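Local coordinates for protein glycerate dehydrogenase (Bacillus sp. 5mfcol3.1, PDB 6P2I) that probably reduces acyclic imino acids to amino acids with NADPH, as an imine reductase related to the D-isomer-specific 2-hydroxyacid dehydrogenases, at residues A[15-18]-A[19-23]; A[94-97]-A[98-101]; A[120-123]-A[124-128]; A[170-173]-A[174-178]. All coordinates share one frame; numbering follows the deposited sequence.

Contact 1: residues A[15-18]-A[19-23]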
loop_
_atom_site.group_PDB
_atom_site.type_symbol
_atom_site.label_atom_id
_atom_site.label_comp_id
_atom_site.label_asym_id
_atom_site.label_seq_id
_atom_site.Cartn_x
_atom_site.Cartn_y
_atom_site.Cartn_z
ATOM N N TRP A 15 -30.600 11.006 -6.220
ATOM C CA TRP A 15 -30.437 12.420 -6.541
ATOM C C TRP A 15 -30.022 12.613 -7.994
ATOM O O TRP A 15 -30.441 13.587 -8.632
ATOM C CB TRP A 15 -29.449 13.088 -5.580
ATOM C CG TRP A 15 -27.983 12.863 -5.813
ATOM C CD1 TRP A 15 -27.176 11.979 -5.145
ATOM C CD2 TRP A 15 -27.130 13.577 -6.719
ATOM N NE1 TRP A 15 -25.876 12.083 -5.597
ATOM C CE2 TRP A 15 -25.820 13.060 -6.558
ATOM C CE3 TRP A 15 -27.342 14.595 -7.655
ATOM C CZ2 TRP A 15 -24.736 13.517 -7.306
ATOM C CZ3 TRP A 15 -26.260 15.053 -8.395
ATOM C CH2 TRP A 15 -24.975 14.515 -8.216
ATOM N N VAL A 16 -29.268 11.667 -8.548
ATOM C CA VAL A 16 -28.861 11.757 -9.947
ATOM C C VAL A 16 -30.022 11.424 -10.865
ATOM O O VAL A 16 -30.231 12.093 -11.880
ATOM C CB VAL A 16 -27.661 10.840 -10.216
ATOM C CG1 VAL A 16 -27.320 10.835 -11.699
ATOM C CG2 VAL A 16 -26.465 11.288 -9.394
ATOM N N ILE A 17 -30.780 10.375 -10.537
ATOM C CA ILE A 17 -31.969 10.058 -11.327
ATOM C C ILE A 17 -32.910 11.251 -11.361
ATOM O O ILE A 17 -33.439 11.614 -12.420
ATOM C CB ILE A 17 -32.657 8.798 -10.770
ATOM C CG1 ILE A 17 -31.732 7.590 -10.938
ATOM C CG2 ILE A 17 -34.015 8.563 -11.459
ATOM C CD1 ILE A 17 -32.196 6.353 -10.199
ATOM N N ASN A 18 -33.125 11.896 -10.212
ATOM C CA ASN A 18 -34.014 13.056 -10.185
ATOM C C ASN A 18 -33.438 14.205 -11.004
ATOM O O ASN A 18 -34.165 14.881 -11.742
ATOM C CB ASN A 18 -34.251 13.505 -8.741
ATOM C CG ASN A 18 -35.017 12.475 -7.927
ATOM O OD1 ASN A 18 -35.764 11.667 -8.478
ATOM N ND2 ASN A 18 -34.845 12.509 -6.606
ATOM N N LYS A 19 -32.126 14.429 -10.896
ATOM C CA LYS A 19 -31.507 15.515 -11.649
ATOM C C LYS A 19 -31.619 15.286 -13.155
ATOM O O LYS A 19 -31.952 16.207 -13.912
ATOM C CB LYS A 19 -30.044 15.665 -11.227
ATOM C CG LYS A 19 -29.261 16.666 -12.058
ATOM C CD LYS A 19 -29.827 18.060 -11.906
ATOM C CE LYS A 19 -29.153 18.793 -10.771
ATOM N NZ LYS A 19 -27.738 19.127 -11.093
ATOM N N ILE A 20 -31.349 14.067 -13.619
ATOM C CA ILE A 20 -31.352 13.871 -15.062
ATOM C C ILE A 20 -32.773 13.973 -15.612
ATOM O O ILE A 20 -32.984 14.450 -16.737
ATOM C CB ILE A 20 -30.673 12.537 -15.409
ATOM C CG1 ILE A 20 -29.200 12.599 -14.995
ATOM C CG2 ILE A 20 -30.776 12.250 -16.907
ATOM C CD1 ILE A 20 -28.434 11.310 -15.259
ATOM N N ASN A 21 -33.775 13.574 -14.826
ATOM C CA ASN A 21 -35.153 13.769 -15.261
ATOM C C ASN A 21 -35.519 15.249 -15.364
ATOM O O ASN A 21 -36.554 15.577 -15.949
ATOM C CB ASN A 21 -36.103 13.036 -14.305
ATOM C CG ASN A 21 -36.306 11.576 -14.692
ATOM O OD1 ASN A 21 -36.690 11.276 -15.819
ATOM N ND2 ASN A 21 -36.030 10.665 -13.764
ATOM N N GLU A 22 -34.689 16.156 -14.822
ATOM C CA GLU A 22 -34.932 17.577 -15.068
ATOM C C GLU A 22 -34.589 17.966 -16.502
ATOM O O GLU A 22 -35.131 18.948 -17.023
ATOM C CB GLU A 22 -34.118 18.447 -14.109
ATOM C CG GLU A 22 -34.494 18.304 -12.657
ATOM C CD GLU A 22 -33.506 19.010 -11.725
ATOM O OE1 GLU A 22 -33.474 18.658 -10.529
ATOM O OE2 GLU A 22 -32.772 19.920 -12.184
ATOM N N TYR A 23 -33.668 17.235 -17.135
ATOM C CA TYR A 23 -33.189 17.550 -18.476
ATOM C C TYR A 23 -34.000 16.892 -19.580
ATOM O O TYR A 23 -33.964 17.366 -20.718
ATOM C CB TYR A 23 -31.727 17.121 -18.629
ATOM C CG TYR A 23 -30.766 17.891 -17.754
ATOM C CD1 TYR A 23 -30.568 19.252 -17.944
ATOM C CD2 TYR A 23 -30.059 17.260 -16.737
ATOM C CE1 TYR A 23 -29.685 19.968 -17.144
ATOM C CE2 TYR A 23 -29.176 17.969 -15.930
ATOM C CZ TYR A 23 -28.995 19.318 -16.141
ATOM O OH TYR A 23 -28.115 20.021 -15.343
HETATM O O HOH W 1 -36.742 11.011 -10.810
#

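Contact 2: residues A[94-97]-A[98-101]. With DAR (D-arginine), chain D; NAP (NADP nicotinamide-adenine-dinucleotide phosphate), chain C; EDO (1,2-ethanediol), chain I.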
loop_
_atom_site.group_PDB
_atom_site.type_symbol
_atom_site.label_atom_id
_atom_site.label_comp_id
_atom_site.label_asym_id
_atom_site.label_seq_id
_atom_site.Cartn_x
_atom_site.Cartn_y
_atom_site.Cartn_z
ATOM N N CYS A 94 -16.255 10.103 -19.179
ATOM C CA CYS A 94 -16.116 10.753 -17.882
ATOM C C CYS A 94 -14.638 10.655 -17.537
ATOM O O CYS A 94 -14.147 9.568 -17.193
ATOM C CB CYS A 94 -16.989 10.086 -16.812
ATOM S SG CYS A 94 -18.771 10.262 -17.207
ATOM N N PRO A 95 -13.890 11.741 -17.662
ATOM C CA PRO A 95 -12.438 11.624 -17.845
ATOM C C PRO A 95 -11.591 11.606 -16.589
ATOM O O PRO A 95 -10.434 11.192 -16.683
ATOM C CB PRO A 95 -12.103 12.874 -18.661
ATOM C CG PRO A 95 -13.119 13.878 -18.230
ATOM C CD PRO A 95 -14.385 13.095 -17.981
ATOM N N GLN A 96 -12.083 12.103 -15.455
ATOM C CA GLN A 96 -11.187 12.274 -14.306
ATOM C C GLN A 96 -11.705 11.701 -12.995
ATOM O O GLN A 96 -10.976 11.743 -11.997
ATOM C CB GLN A 96 -10.865 13.764 -14.103
ATOM C CG GLN A 96 -10.326 14.460 -15.335
ATOM C CD GLN A 96 -9.640 15.778 -15.020
ATOM O OE1 GLN A 96 -9.208 16.018 -13.887
ATOM N NE2 GLN A 96 -9.518 16.634 -16.029
ATOM N N TYR A 97 -12.923 11.151 -12.968
ATOM C CA TYR A 97 -13.557 10.791 -11.704
ATOM C C TYR A 97 -12.700 9.857 -10.858
ATOM O O TYR A 97 -12.740 9.940 -9.628
ATOM C CB TYR A 97 -14.931 10.136 -11.968
ATOM C CG TYR A 97 -14.846 8.777 -12.636
ATOM C CD1 TYR A 97 -14.688 8.659 -14.021
ATOM C CD2 TYR A 97 -14.943 7.609 -11.892
ATOM C CE1 TYR A 97 -14.594 7.409 -14.625
ATOM C CE2 TYR A 97 -14.842 6.363 -12.490
ATOM C CZ TYR A 97 -14.668 6.271 -13.850
ATOM O OH TYR A 97 -14.576 5.025 -14.435
ATOM N N SER A 98 -11.941 8.953 -11.478
ATOM C CA SER A 98 -11.292 7.902 -10.701
ATOM C C SER A 98 -9.798 8.117 -10.487
ATOM O O SER A 98 -9.163 7.262 -9.869
ATOM C CB SER A 98 -11.492 6.532 -11.367
ATOM O OG SER A 98 -10.625 6.390 -12.479
ATOM N N LYS A 99 -9.222 9.210 -10.978
ATOM C CA LYS A 99 -7.760 9.256 -11.065
ATOM C C LYS A 99 -7.097 9.159 -9.693
ATOM O O LYS A 99 -6.042 8.523 -9.563
ATOM C CB LYS A 99 -7.284 10.494 -11.829
ATOM C CG LYS A 99 -7.503 11.866 -11.204
ATOM C CD LYS A 99 -7.009 12.947 -12.188
ATOM C CE LYS A 99 -7.192 14.358 -11.614
ATOM N NZ LYS A 99 -6.498 15.409 -12.428
ATOM N N GLN A 100 -7.699 9.751 -8.655
ATOM C CA GLN A 100 -7.097 9.626 -7.323
ATOM C C GLN A 100 -7.266 8.212 -6.777
ATOM O O GLN A 100 -6.331 7.649 -6.187
ATOM C CB GLN A 100 -7.701 10.650 -6.357
ATOM C CG GLN A 100 -7.069 10.616 -4.961
ATOM C CD GLN A 100 -5.657 11.161 -4.962
ATOM O OE1 GLN A 100 -5.307 12.024 -5.777
ATOM N NE2 GLN A 100 -4.827 10.665 -4.039
ATOM N N ALA A 101 -8.456 7.631 -6.951
ATOM C CA ALA A 101 -8.695 6.255 -6.519
ATOM C C ALA A 101 -7.724 5.289 -7.190
ATOM O O ALA A 101 -7.131 4.427 -6.530
ATOM C CB ALA A 101 -10.144 5.855 -6.821
HETATM N N DAR D . -12.539 0.725 -16.852
HETATM C CA DAR D . -12.454 1.833 -15.900
HETATM C CB DAR D . -13.358 1.600 -14.680
HETATM C CG DAR D . -14.848 1.518 -15.027
HETATM C CD DAR D . -15.727 1.708 -13.795
HETATM N NE DAR D . -17.167 1.768 -14.044
HETATM C CZ DAR D . -17.876 2.852 -13.715
HETATM N NH1 DAR D . -17.275 4.040 -13.595
HETATM N NH2 DAR D . -19.191 2.769 -13.505
HETATM C C DAR D . -12.734 3.155 -16.594
HETATM O O DAR D . -13.250 4.123 -16.002
HETATM O OXT DAR D . -12.416 3.247 -17.778
HETATM P PA NAP C . -5.311 9.908 -20.362
HETATM O O1A NAP C . -5.924 9.909 -21.746
HETATM O O2A NAP C . -5.384 11.145 -19.517
HETATM O O5B NAP C . -3.768 9.522 -20.518
HETATM C C5B NAP C . -3.346 8.505 -21.420
HETATM C C4B NAP C . -1.824 8.555 -21.478
HETATM O O4B NAP C . -1.390 7.473 -22.306
HETATM C C3B NAP C . -1.308 9.840 -22.132
HETATM O O3B NAP C . -0.009 10.154 -21.590
HETATM C C2B NAP C . -1.129 9.449 -23.579
HETATM O O2B NAP C . -0.161 10.239 -24.252
HETATM C C1B NAP C . -0.625 8.032 -23.381
HETATM N N9A NAP C . -0.743 7.246 -24.619
HETATM C C8A NAP C . -1.839 7.101 -25.389
HETATM N N7A NAP C . -1.559 6.322 -26.463
HETATM C C5A NAP C . -0.258 5.986 -26.378
HETATM C C6A NAP C . 0.686 5.181 -27.178
HETATM N N6A NAP C . 0.278 4.574 -28.318
HETATM N N1A NAP C . 1.953 5.077 -26.727
HETATM C C2A NAP C . 2.374 5.676 -25.591
HETATM N N3A NAP C . 1.579 6.425 -24.804
HETATM C C4A NAP C . 0.274 6.602 -25.159
HETATM O O3 NAP C . -5.924 8.603 -19.633
HETATM P PN NAP C . -6.117 8.361 -18.055
HETATM O O1N NAP C . -7.283 9.169 -17.544
HETATM O O2N NAP C . -4.786 8.507 -17.352
HETATM O O5D NAP C . -6.574 6.821 -18.067
HETATM C C5D NAP C . -5.703 5.816 -18.597
HETATM C C4D NAP C . -6.394 4.459 -18.598
HETATM O O4D NAP C . -6.638 4.057 -17.254
HETATM C C3D NAP C . -7.781 4.454 -19.223
HETATM O O3D NAP C . -7.743 4.361 -20.655
HETATM C C2D NAP C . -8.425 3.243 -18.563
HETATM O O2D NAP C . -8.282 2.102 -19.418
HETATM C C1D NAP C . -7.644 3.052 -17.261
HETATM N N1N NAP C . -8.531 3.199 -16.100
HETATM C C2N NAP C . -8.619 2.198 -15.206
HETATM C C3N NAP C . -9.463 2.291 -14.103
HETATM C C7N NAP C . -9.569 1.146 -13.127
HETATM O O7N NAP C . -10.519 1.102 -12.359
HETATM N N7N NAP C . -8.663 0.158 -13.147
HETATM C C4N NAP C . -10.225 3.451 -13.934
HETATM C C5N NAP C . -10.126 4.474 -14.879
HETATM C C6N NAP C . -9.258 4.319 -15.954
HETATM P P2B NAP C . -0.505 11.649 -24.961
HETATM O O1X NAP C . -1.661 11.364 -25.904
HETATM O O2X NAP C . -0.902 12.572 -23.840
HETATM O O3X NAP C . 0.799 12.035 -25.607
HETATM C C1 EDO I . -2.018 12.947 -5.371
HETATM O O1 EDO I . -3.247 13.639 -5.658
HETATM C C2 EDO I . -1.686 13.076 -3.888
HETATM O O2 EDO I . -2.567 12.256 -3.108
HETATM O O HOH W 2 -10.736 9.608 -7.692
#

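Contact 3: residues A[120-123]-A[124-128]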
loop_
_atom_site.group_PDB
_atom_site.type_symbol
_atom_site.label_atom_id
_atom_site.label_comp_id
_atom_site.label_asym_id
_atom_site.label_seq_id
_atom_site.Cartn_x
_atom_site.Cartn_y
_atom_site.Cartn_z
ATOM N N ALA A 120 2.103 -12.832 4.267
ATOM C CA ALA A 120 2.370 -12.334 5.611
ATOM C C ALA A 120 1.159 -12.532 6.502
ATOM O O ALA A 120 1.274 -13.001 7.642
ATOM C CB ALA A 120 2.761 -10.857 5.543
ATOM N N ASP A 121 -0.020 -12.193 5.988
ATOM C CA ASP A 121 -1.228 -12.406 6.763
ATOM C C ASP A 121 -1.457 -13.887 7.011
ATOM O O ASP A 121 -1.787 -14.290 8.131
ATOM C CB ASP A 121 -2.410 -11.776 6.035
ATOM C CG ASP A 121 -3.688 -11.907 6.796
ATOM O OD1 ASP A 121 -3.997 -10.978 7.564
ATOM O OD2 ASP A 121 -4.393 -12.939 6.630
ATOM N N GLU A 122 -1.272 -14.717 5.978
ATOM C CA GLU A 122 -1.499 -16.149 6.141
ATOM C C GLU A 122 -0.564 -16.736 7.188
ATOM O O GLU A 122 -0.959 -17.615 7.964
ATOM C CB GLU A 122 -1.319 -16.863 4.802
ATOM C CG GLU A 122 -1.764 -18.318 4.829
ATOM C CD GLU A 122 -1.239 -19.113 3.649
ATOM O OE1 GLU A 122 -0.632 -18.505 2.739
ATOM O OE2 GLU A 122 -1.437 -20.347 3.633
ATOM N N THR A 123 0.677 -16.247 7.229
ATOM C CA THR A 123 1.634 -16.658 8.252
ATOM C C THR A 123 1.083 -16.420 9.652
ATOM O O THR A 123 1.132 -17.306 10.515
ATOM C CB THR A 123 2.941 -15.884 8.051
ATOM O OG1 THR A 123 3.512 -16.239 6.784
ATOM C CG2 THR A 123 3.944 -16.163 9.180
ATOM N N CYS A 124 0.562 -15.213 9.898
ATOM C CA CYS A 124 0.000 -14.899 11.208
ATOM C C CYS A 124 -1.237 -15.741 11.513
ATOM O O CYS A 124 -1.442 -16.145 12.664
ATOM C CB CYS A 124 -0.338 -13.415 11.292
ATOM S SG CYS A 124 1.083 -12.331 11.067
ATOM N N ARG A 125 -2.079 -16.019 10.506
ATOM C CA ARG A 125 -3.264 -16.843 10.750
ATOM C C ARG A 125 -2.875 -18.258 11.149
ATOM O O ARG A 125 -3.660 -18.960 11.799
ATOM C CB ARG A 125 -4.176 -16.878 9.517
ATOM C CG ARG A 125 -4.452 -15.529 8.885
ATOM C CD ARG A 125 -5.519 -14.734 9.619
ATOM N NE ARG A 125 -5.695 -13.434 8.980
ATOM C CZ ARG A 125 -6.671 -12.575 9.256
ATOM N NH1 ARG A 125 -7.585 -12.872 10.171
ATOM N NH2 ARG A 125 -6.721 -11.413 8.611
ATOM N N LYS A 126 -1.672 -18.691 10.771
ATOM C CA LYS A 126 -1.128 -19.968 11.205
ATOM C C LYS A 126 -0.562 -19.907 12.614
ATOM O O LYS A 126 -0.107 -20.933 13.125
ATOM C CB LYS A 126 -0.030 -20.426 10.243
ATOM C CG LYS A 126 -0.519 -20.964 8.913
ATOM C CD LYS A 126 0.624 -21.653 8.185
ATOM C CE LYS A 126 0.137 -22.389 6.957
ATOM N NZ LYS A 126 0.230 -21.530 5.751
ATOM N N GLY A 127 -0.575 -18.739 13.249
ATOM C CA GLY A 127 -0.037 -18.594 14.586
ATOM C C GLY A 127 1.454 -18.363 14.660
ATOM O O GLY A 127 2.029 -18.502 15.746
ATOM N N LEU A 128 2.096 -18.021 13.544
ATOM C CA LEU A 128 3.526 -17.757 13.510
ATOM C C LEU A 128 3.785 -16.265 13.654
ATOM O O LEU A 128 3.012 -15.427 13.177
ATOM C CB LEU A 128 4.142 -18.265 12.205
ATOM C CG LEU A 128 3.871 -19.733 11.880
ATOM C CD1 LEU A 128 4.348 -20.076 10.485
ATOM C CD2 LEU A 128 4.547 -20.618 12.910
#

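Contact 4: residues A[170-173]-A[174-178]. With NAP (NADP nicotinamide-adenine-dinucleotide phosphate), chain C.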
loop_
_atom_site.group_PDB
_atom_site.type_symbol
_atom_site.label_atom_id
_atom_site.label_comp_id
_atom_site.label_asym_id
_atom_site.label_seq_id
_atom_site.Cartn_x
_atom_site.Cartn_y
_atom_site.Cartn_z
ATOM N N GLY A 170 8.893 8.169 -17.480
ATOM C CA GLY A 170 7.621 7.862 -18.102
ATOM C C GLY A 170 7.653 8.129 -19.587
ATOM O O GLY A 170 8.654 8.593 -20.145
ATOM N N LEU A 171 6.534 7.816 -20.231
ATOM C CA LEU A 171 6.439 8.024 -21.664
ATOM C C LEU A 171 4.996 8.279 -22.039
ATOM O O LEU A 171 4.066 7.803 -21.380
ATOM C CB LEU A 171 6.989 6.837 -22.470
ATOM C CG LEU A 171 6.309 5.468 -22.433
ATOM C CD1 LEU A 171 5.219 5.363 -23.473
ATOM C CD2 LEU A 171 7.333 4.382 -22.692
ATOM N N ASN A 172 4.829 9.040 -23.114
ATOM C CA ASN A 172 3.535 9.255 -23.721
ATOM C C ASN A 172 3.717 9.106 -25.227
ATOM O O ASN A 172 4.782 8.702 -25.709
ATOM C CB ASN A 172 2.948 10.612 -23.301
ATOM C CG ASN A 172 3.821 11.795 -23.716
ATOM O OD1 ASN A 172 4.720 11.670 -24.547
ATOM N ND2 ASN A 172 3.553 12.955 -23.126
ATOM N N LYS A 173 2.668 9.423 -25.976
ATOM C CA LYS A 173 2.671 9.284 -27.425
ATOM C C LYS A 173 3.033 10.581 -28.137
ATOM O O LYS A 173 3.800 10.561 -29.108
ATOM C CB LYS A 173 1.289 8.795 -27.887
ATOM C CG LYS A 173 1.024 8.894 -29.380
ATOM C CD LYS A 173 -0.440 8.586 -29.705
ATOM C CE LYS A 173 -1.414 9.268 -28.733
ATOM N NZ LYS A 173 -1.460 10.756 -28.879
ATOM N N SER A 174 2.507 11.712 -27.665
ATOM C CA SER A 174 2.686 12.992 -28.343
ATOM C C SER A 174 4.048 13.614 -28.083
ATOM O O SER A 174 4.438 14.541 -28.803
ATOM C CB SER A 174 1.608 13.974 -27.885
ATOM O OG SER A 174 1.762 14.216 -26.488
ATOM N N LYS A 175 4.764 13.132 -27.070
ATOM C CA LYS A 175 5.999 13.730 -26.567
ATOM C C LYS A 175 5.775 15.121 -25.981
ATOM O O LYS A 175 6.737 15.876 -25.781
ATOM C CB LYS A 175 7.092 13.763 -27.640
ATOM C CG LYS A 175 7.373 12.406 -28.263
ATOM C CD LYS A 175 8.297 11.576 -27.398
ATOM C CE LYS A 175 9.756 11.921 -27.684
ATOM N NZ LYS A 175 10.649 11.574 -26.546
ATOM N N ARG A 176 4.531 15.482 -25.669
ATOM C CA ARG A 176 4.318 16.665 -24.849
ATOM C C ARG A 176 5.093 16.515 -23.543
ATOM O O ARG A 176 5.190 15.424 -22.975
ATOM C CB ARG A 176 2.825 16.892 -24.579
ATOM C CG ARG A 176 2.188 15.958 -23.566
ATOM C CD ARG A 176 0.843 16.499 -23.067
ATOM N NE ARG A 176 0.126 17.238 -24.103
ATOM C CZ ARG A 176 -0.690 16.687 -24.998
ATOM N NH1 ARG A 176 -0.906 15.378 -24.996
ATOM N NH2 ARG A 176 -1.292 17.452 -25.902
ATOM N N ASN A 177 5.687 17.614 -23.091
ATOM C CA ASN A 177 6.551 17.579 -21.924
ATOM C C ASN A 177 5.705 17.672 -20.658
ATOM O O ASN A 177 5.045 18.689 -20.417
ATOM C CB ASN A 177 7.561 18.722 -21.999
ATOM C CG ASN A 177 8.662 18.587 -20.976
ATOM O OD1 ASN A 177 8.744 17.586 -20.262
ATOM N ND2 ASN A 177 9.522 19.598 -20.898
ATOM N N VAL A 178 5.722 16.616 -19.852
ATOM C CA VAL A 178 4.952 16.559 -18.618
ATOM C C VAL A 178 5.881 16.900 -17.462
ATOM O O VAL A 178 6.955 16.302 -17.316
ATOM C CB VAL A 178 4.300 15.174 -18.434
ATOM C CG1 VAL A 178 3.478 15.135 -17.160
ATOM C CG2 VAL A 178 3.430 14.841 -19.646
HETATM P PA NAP C . -5.311 9.908 -20.362
HETATM O O1A NAP C . -5.924 9.909 -21.746
HETATM O O2A NAP C . -5.384 11.145 -19.517
HETATM O O5B NAP C . -3.768 9.522 -20.518
HETATM C C5B NAP C . -3.346 8.505 -21.420
HETATM C C4B NAP C . -1.824 8.555 -21.478
HETATM O O4B NAP C . -1.390 7.473 -22.306
HETATM C C3B NAP C . -1.308 9.840 -22.132
HETATM O O3B NAP C . -0.009 10.154 -21.590
HETATM C C2B NAP C . -1.129 9.449 -23.579
HETATM O O2B NAP C . -0.161 10.239 -24.252
HETATM C C1B NAP C . -0.625 8.032 -23.381
HETATM N N9A NAP C . -0.743 7.246 -24.619
HETATM C C8A NAP C . -1.839 7.101 -25.389
HETATM N N7A NAP C . -1.559 6.322 -26.463
HETATM C C5A NAP C . -0.258 5.986 -26.378
HETATM C C6A NAP C . 0.686 5.181 -27.178
HETATM N N6A NAP C . 0.278 4.574 -28.318
HETATM N N1A NAP C . 1.953 5.077 -26.727
HETATM C C2A NAP C . 2.374 5.676 -25.591
HETATM N N3A NAP C . 1.579 6.425 -24.804
HETATM C C4A NAP C . 0.274 6.602 -25.159
HETATM O O3 NAP C . -5.924 8.603 -19.633
HETATM P PN NAP C . -6.117 8.361 -18.055
HETATM O O1N NAP C . -7.283 9.169 -17.544
HETATM O O2N NAP C . -4.786 8.507 -17.352
HETATM O O5D NAP C . -6.574 6.821 -18.067
HETATM C C5D NAP C . -5.703 5.816 -18.597
HETATM C C4D NAP C . -6.394 4.459 -18.598
HETATM O O4D NAP C . -6.638 4.057 -17.254
HETATM C C3D NAP C . -7.781 4.454 -19.223
HETATM O O3D NAP C . -7.743 4.361 -20.655
HETATM C C2D NAP C . -8.425 3.243 -18.563
HETATM O O2D NAP C . -8.282 2.102 -19.418
HETATM C C1D NAP C . -7.644 3.052 -17.261
HETATM N N1N NAP C . -8.531 3.199 -16.100
HETATM C C2N NAP C . -8.619 2.198 -15.206
HETATM C C3N NAP C . -9.463 2.291 -14.103
HETATM C C7N NAP C . -9.569 1.146 -13.127
HETATM O O7N NAP C . -10.519 1.102 -12.359
HETATM N N7N NAP C . -8.663 0.158 -13.147
HETATM C C4N NAP C . -10.225 3.451 -13.934
HETATM C C5N NAP C . -10.126 4.474 -14.879
HETATM C C6N NAP C . -9.258 4.319 -15.954
HETATM P P2B NAP C . -0.505 11.649 -24.961
HETATM O O1X NAP C . -1.661 11.364 -25.904
HETATM O O2X NAP C . -0.902 12.572 -23.840
HETATM O O3X NAP C . 0.799 12.035 -25.607
#

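Contact 1: residues A[15-18]-A[19-23]
I20 and V16, one helical turn apart, lie side by side and point the same way from the helix. Followed outward, I20 starts with CB beside the carbonyl oxygen of V16. I20 CG1 stands beside its own backbone N (chi1 -64°) and lies 3.3 Å from V16 O. The chain then runs straight on, so that I20 CD1 ends 3.8 Å from V16 CG1. The backbone bond from I20 N to V16 O, 2.9 Å, ties the same two residues. Helix 14-23 is the crossover of a beta-alpha-beta unit, strand 2-5 to strand 25-28: I20 packs on I3 of strand 2-5, and V16 meets M287 of helix 280-298. Shortened to an alanine, the residue at I20 is likely to leave V16 CG1 without the methyl beside it and open a gap toward I3. One residue further along, I17 and N21 repeat the side-by-side arrangement with a polar partner. I17 O accepts the backbone N of N21 at 3.1 Å and, weakly, its ND2, while I17 CG2 lies 3.7 Å from N21 ND2. A water donates to N18 OD1 at 2.6 Å and weakly accepts from N21 ND2; N21 OD1 takes the backbone N of F26. V16 CG2 sits over the centre of one face of the W15 indole, 3.3 Å above its plane, and W15 NE1 is hydrogen-bonded to E284.

Contact 2: residues A[94-97]-A[98-101]
A type I beta turn from Q96 to K99 leads into helix 99-114 beside the D-arginine and NADP sites. It is closed by K99 N bonding to Q96 O at 3.2 Å, almost perfectly straight at the hydrogen. The side chains of Q96 and K99 run alongside each other and bridge the turn a second time: K99 NZ meets Q96 OE1 at 3.1 Å from above the amide plane, and also bonds to Q152. Within the turn, S98 CB packs over one face of the Y97 ring, 3.9 Å from its centroid, in a CH-pi contact offset toward the rim. The phenol reaches the D-arginine pocket, where NH1 of the ligand approaches Y97 OH, although the position of that hydroxyl is less certain. S98 OG, between its own backbone N and carbonyl carbon (chi1 77°), comes 3.1 Å from NAP C5N, an atom of the nicotinamide ring. A water accepts from A101 N and donates to Y97 O, linking the turn to the first turn of the helix. The turn follows strand 90-92; Y97 touches N286 of helix 280-298, K99 packs on helix 152-163, and Q100 and A101 meet E139 of the second subunit.

Contact 3: residues A[120-123]-A[124-128]
R125 grips the carboxylate of D121 side-on with two nitrogens, one for each oxygen. In this salt bridge R125 NE meets D121 OD2 at 2.7 Å, and R125 NH2 meets D121 OD1 at 3.0 Å on the syn lone pair. The two flat groups are turned 52° apart. A bend at chi2 of R125 (-80°) folds its chain back along the helix toward the aspartate. Both groups also serve the dimer: D121 OD1 accepts from L271 N of the second subunit, and R125 NH1 donates to its I264 O and L266 O. On the solvent side E122 and K126 lie side by side, and their salt bridge, K126 NZ to E122 OE2 at 2.9 Å, comes in from above the carboxylate plane. Helix 117-125 ends here in a Schellman motif. G127 takes a positive phi, which glycine adopts readily; G127 N bonds to C124 O at 2.8 Å, and L128 N reaches back to T123 O at 3.3 Å. Beyond the turn, T123 and L128 cross at about a right angle, with T123 CG2 3.7 Å from L128 CB. T123 also packs on I131 and F135, its hydroxyl bonded to Q119 O, while C124 meets T272 of the second subunit.

Contact 4: residues A[170-173]-A[174-178]
N172 and R176 cross at about a right angle, the amide and guanidinium planes 86° apart. The asparagine holds the turn from within: N172 ND2 donates to R176 O at 3.0 Å with the oxygen in its amide plane, and R176 CG lies 3.3 Å from that nitrogen. N172 OD1 weakly accepts K175 N. A leucine in its place would probably leave R176 O without this donor and K175 N without its weak acceptor. S174 OG, set between its own backbone N and carbonyl carbon (chi1 63°), accepts R176 N at 3.2 Å, an ST turn, and donates to the 2'-phosphate oxygen O3X of NADP at 2.5 Å. S174 N meets O3X as well, at 2.7 Å. K173 bends at chi3 and chi4, bringing NZ to O1X at 3.0 Å, while R176 presents the edge of its guanidinium to O2X through a weak NH1 bond. A lysine, an arginine and a serine surround the phosphate, a grip consistent with a preference for NADPH. The turn follows strand 167-171 of the Rossmann sheet and precedes strand 182-183: Q183 bonds to R176 O and V178 N, L171 packs on helix 186-192, and N172 and V178 touch I150.

How the contacts relate
All four contacts are local and follow one another in series along the chain; none nests within or crosses another. Contact 1 closes turns of helix 14-23, in the beta-alpha-beta unit of the five-stranded parallel sheet. Contact 2 closes the turn between strand 90-92, at the edge of that sheet, and helix 99-114. Contact 3 ends the next helix, 117-125, and like contact 2 touches the second subunit. Contact 4 closes the turn between strands 167-171 and 182-183 of the seven-stranded sheet. Contacts 2 and 4, with centres about 20 Å apart, meet NADP at its nicotinamide and its adenosine 2'-phosphate ends, whereas contacts 1 and 3 lie about 50 Å apart between centres.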